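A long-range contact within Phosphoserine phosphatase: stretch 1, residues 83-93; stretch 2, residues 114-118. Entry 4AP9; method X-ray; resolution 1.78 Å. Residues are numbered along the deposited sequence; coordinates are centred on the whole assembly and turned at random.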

# COMPACT_ATOMS: atom_id res chain seq x y z
N GLU A 83 -26.24 -2.89 33.72
CA GLU A 83 -26.42 -2.86 32.27
C GLU A 83 -25.08 -2.75 31.53
O GLU A 83 -24.85 -3.46 30.55
CB GLU A 83 -27.35 -1.71 31.87
CG GLU A 83 -28.77 -1.81 32.45
CD GLU A 83 -28.87 -1.50 33.96
OE1 GLU A 83 -27.93 -0.91 34.54
OE2 GLU A 83 -29.91 -1.85 34.57
N ALA A 84 -24.19 -1.87 31.99
CA ALA A 84 -22.89 -1.71 31.34
C ALA A 84 -22.13 -3.02 31.45
O ALA A 84 -21.46 -3.46 30.50
CB ALA A 84 -22.09 -0.56 31.97
N ARG A 85 -22.23 -3.66 32.59
CA ARG A 85 -21.52 -4.92 32.76
C ARG A 85 -22.12 -6.00 31.87
O ARG A 85 -21.40 -6.83 31.30
CB ARG A 85 -21.50 -5.35 34.23
CG ARG A 85 -20.62 -6.55 34.47
CD ARG A 85 -20.51 -6.90 35.94
NE ARG A 85 -19.90 -5.82 36.72
CZ ARG A 85 -18.59 -5.66 36.86
NH1 ARG A 85 -17.75 -6.48 36.26
NH2 ARG A 85 -18.13 -4.66 37.61
N GLU A 86 -23.44 -5.99 31.71
CA GLU A 86 -24.10 -6.98 30.87
C GLU A 86 -23.69 -6.78 29.41
O GLU A 86 -23.45 -7.76 28.69
CB GLU A 86 -25.62 -6.90 31.02
CG GLU A 86 -26.35 -7.99 30.25
CD GLU A 86 -27.85 -7.98 30.48
OE1 GLU A 86 -28.36 -7.01 31.10
OE2 GLU A 86 -28.52 -8.94 30.04
N LEU A 87 -23.59 -5.53 28.97
CA LEU A 87 -23.17 -5.28 27.60
C LEU A 87 -21.84 -5.97 27.34
O LEU A 87 -21.70 -6.76 26.41
CB LEU A 87 -23.03 -3.78 27.30
CG LEU A 87 -22.45 -3.44 25.92
CD1 LEU A 87 -23.27 -4.05 24.82
CD2 LEU A 87 -22.34 -1.92 25.70
N VAL A 88 -20.86 -5.68 28.19
CA VAL A 88 -19.51 -6.19 27.98
C VAL A 88 -19.45 -7.71 28.07
O VAL A 88 -18.79 -8.36 27.27
CB VAL A 88 -18.52 -5.55 28.96
CG1 VAL A 88 -17.17 -6.26 28.92
CG2 VAL A 88 -18.36 -4.06 28.64
N GLU A 89 -20.15 -8.29 29.04
CA GLU A 89 -20.14 -9.74 29.17
C GLU A 89 -20.82 -10.44 27.98
O GLU A 89 -20.38 -11.51 27.54
CB GLU A 89 -20.76 -10.18 30.50
CG GLU A 89 -19.93 -9.77 31.70
CD GLU A 89 -20.56 -10.14 33.03
OE1 GLU A 89 -21.73 -10.58 33.05
OE2 GLU A 89 -19.87 -9.99 34.06
N THR A 90 -21.88 -9.83 27.47
CA THR A 90 -22.61 -10.38 26.34
C THR A 90 -21.79 -10.29 25.05
O THR A 90 -21.73 -11.24 24.27
CB THR A 90 -23.96 -9.68 26.15
OG1 THR A 90 -24.71 -9.77 27.37
CG2 THR A 90 -24.75 -10.35 25.01
N LEU A 91 -21.17 -9.13 24.83
CA LEU A 91 -20.21 -8.99 23.74
C LEU A 91 -19.19 -10.13 23.71
O LEU A 91 -18.92 -10.71 22.66
CB LEU A 91 -19.50 -7.65 23.82
CG LEU A 91 -20.35 -6.48 23.35
CD1 LEU A 91 -19.79 -5.15 23.86
CD2 LEU A 91 -20.44 -6.48 21.83
N ARG A 92 -18.61 -10.46 24.86
CA ARG A 92 -17.68 -11.59 24.91
C ARG A 92 -18.35 -12.91 24.54
O ARG A 92 -17.77 -13.70 23.79
CB ARG A 92 -17.05 -11.74 26.28
CG ARG A 92 -16.01 -10.70 26.59
CD ARG A 92 -15.11 -11.21 27.70
NE ARG A 92 -14.28 -10.14 28.21
CZ ARG A 92 -14.59 -9.40 29.27
NH1 ARG A 92 -15.73 -9.62 29.92
NH2 ARG A 92 -13.77 -8.45 29.68
N GLU A 93 -19.55 -13.16 25.07
CA GLU A 93 -20.29 -14.37 24.71
C GLU A 93 -20.48 -14.45 23.20
O GLU A 93 -20.42 -15.53 22.60
CB GLU A 93 -21.67 -14.39 25.38
CG GLU A 93 -21.65 -14.47 26.89
CD GLU A 93 -23.05 -14.48 27.47
OE1 GLU A 93 -23.95 -15.08 26.84
OE2 GLU A 93 -23.25 -13.90 28.56
N GLU A 114 -10.74 -2.43 34.15
CA GLU A 114 -10.58 -3.87 34.00
C GLU A 114 -11.83 -4.55 33.44
O GLU A 114 -11.91 -5.78 33.39
CB GLU A 114 -10.22 -4.51 35.34
CG GLU A 114 -9.01 -3.90 36.01
CD GLU A 114 -7.73 -4.19 35.27
OE1 GLU A 114 -7.74 -5.03 34.34
OE2 GLU A 114 -6.70 -3.58 35.63
N LEU A 115 -12.80 -3.74 33.03
CA LEU A 115 -14.07 -4.30 32.59
C LEU A 115 -13.93 -4.97 31.22
O LEU A 115 -14.43 -6.06 31.01
CB LEU A 115 -15.15 -3.21 32.54
CG LEU A 115 -16.52 -3.71 32.08
CD1 LEU A 115 -17.07 -4.76 33.03
CD2 LEU A 115 -17.49 -2.55 31.98
N GLY A 116 -13.24 -4.29 30.31
CA GLY A 116 -13.02 -4.82 28.98
C GLY A 116 -11.76 -5.66 28.89
O GLY A 116 -11.10 -5.93 29.90
N ASP A 117 -11.44 -6.09 27.68
CA ASP A 117 -10.21 -6.81 27.41
C ASP A 117 -9.03 -5.86 27.25
O ASP A 117 -7.89 -6.18 27.61
CB ASP A 117 -10.40 -7.70 26.18
CG ASP A 117 -11.46 -8.77 26.41
OD1 ASP A 117 -11.35 -9.49 27.43
OD2 ASP A 117 -12.42 -8.88 25.62
N GLU A 118 -9.30 -4.68 26.69
CA GLU A 118 -8.32 -3.60 26.63
C GLU A 118 -8.98 -2.27 27.03
O GLU A 118 -10.19 -2.09 26.87
CB GLU A 118 -7.69 -3.46 25.24
CG GLU A 118 -6.90 -4.68 24.79
CD GLU A 118 -6.02 -4.40 23.58
OE1 GLU A 118 -5.32 -3.37 23.57
OE2 GLU A 118 -6.01 -5.22 22.64
O HOH W 1 -15.76 -8.15 32.43

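Stretch 1 is helical throughout, its i to i+4 backbone hydrogen bonds running from Leu-87 N to Glu-83 O (2.9 Å) through to Glu-93 N to Glu-89 O (3.1 Å). Stretch 2 crosses its flank as a largely irregular segment. The closest pair of CA atoms is Val-88 and Gly-116, 6.7 Å apart, and the contact buries 309 Å² summed over both sides. The residues that touch, Ala-84, Arg-85, Val-88 and Arg-92, follow the helical repeat and so line one side of the helix.

Ala-84 contributes mainly backbone: its O lies 4.3 Å from Leu-115 CD2, a van der Waals contact. One residue on, the CA-to-CB bond of Arg-85 points sideways, but its end comes nearer: after two t angles, chi3 (m) turns the guanidinium back, so that Arg-85 NH1 sits 3.7 Å from Leu-115 CD1, which lies over one face of the guanidinium. That placement leaves the in-plane N-H groups free of the methyl.

Val-88 points toward stretch 2. Its CG2 packs 3.8 Å from Leu-115 CD2, an apolar pairing, while its CG1 lies 3.5 Å from Leu-115 O and 4.4 Å from Gly-116 CA. The contact at Gly-116 is with its backbone; a CB there would point away from the helix.

Arg-92, one turn later, supplies the polar bonds. Leu-115 O and Asp-117 OD1 both lie at the guanidinium edge, near its plane, where the N-H groups point. Arg-92 NH2 donates to Leu-115 O at 2.8 Å (142°), and Arg-92 NE donates to Asp-117 OD1 at 3.1 Å (161°), the latter reinforced by opposite charges as a salt bridge. The Arg-92 NE to Asp-117 OD2 bond, at 3.4 Å and 142°, is weak. Water 1 adds a bridge, accepting from Arg-92 NH1 at 2.9 Å and donating to Leu-115 O at 2.9 Å, so this carbonyl receives both a direct and a water-mediated link to the same guanidinium.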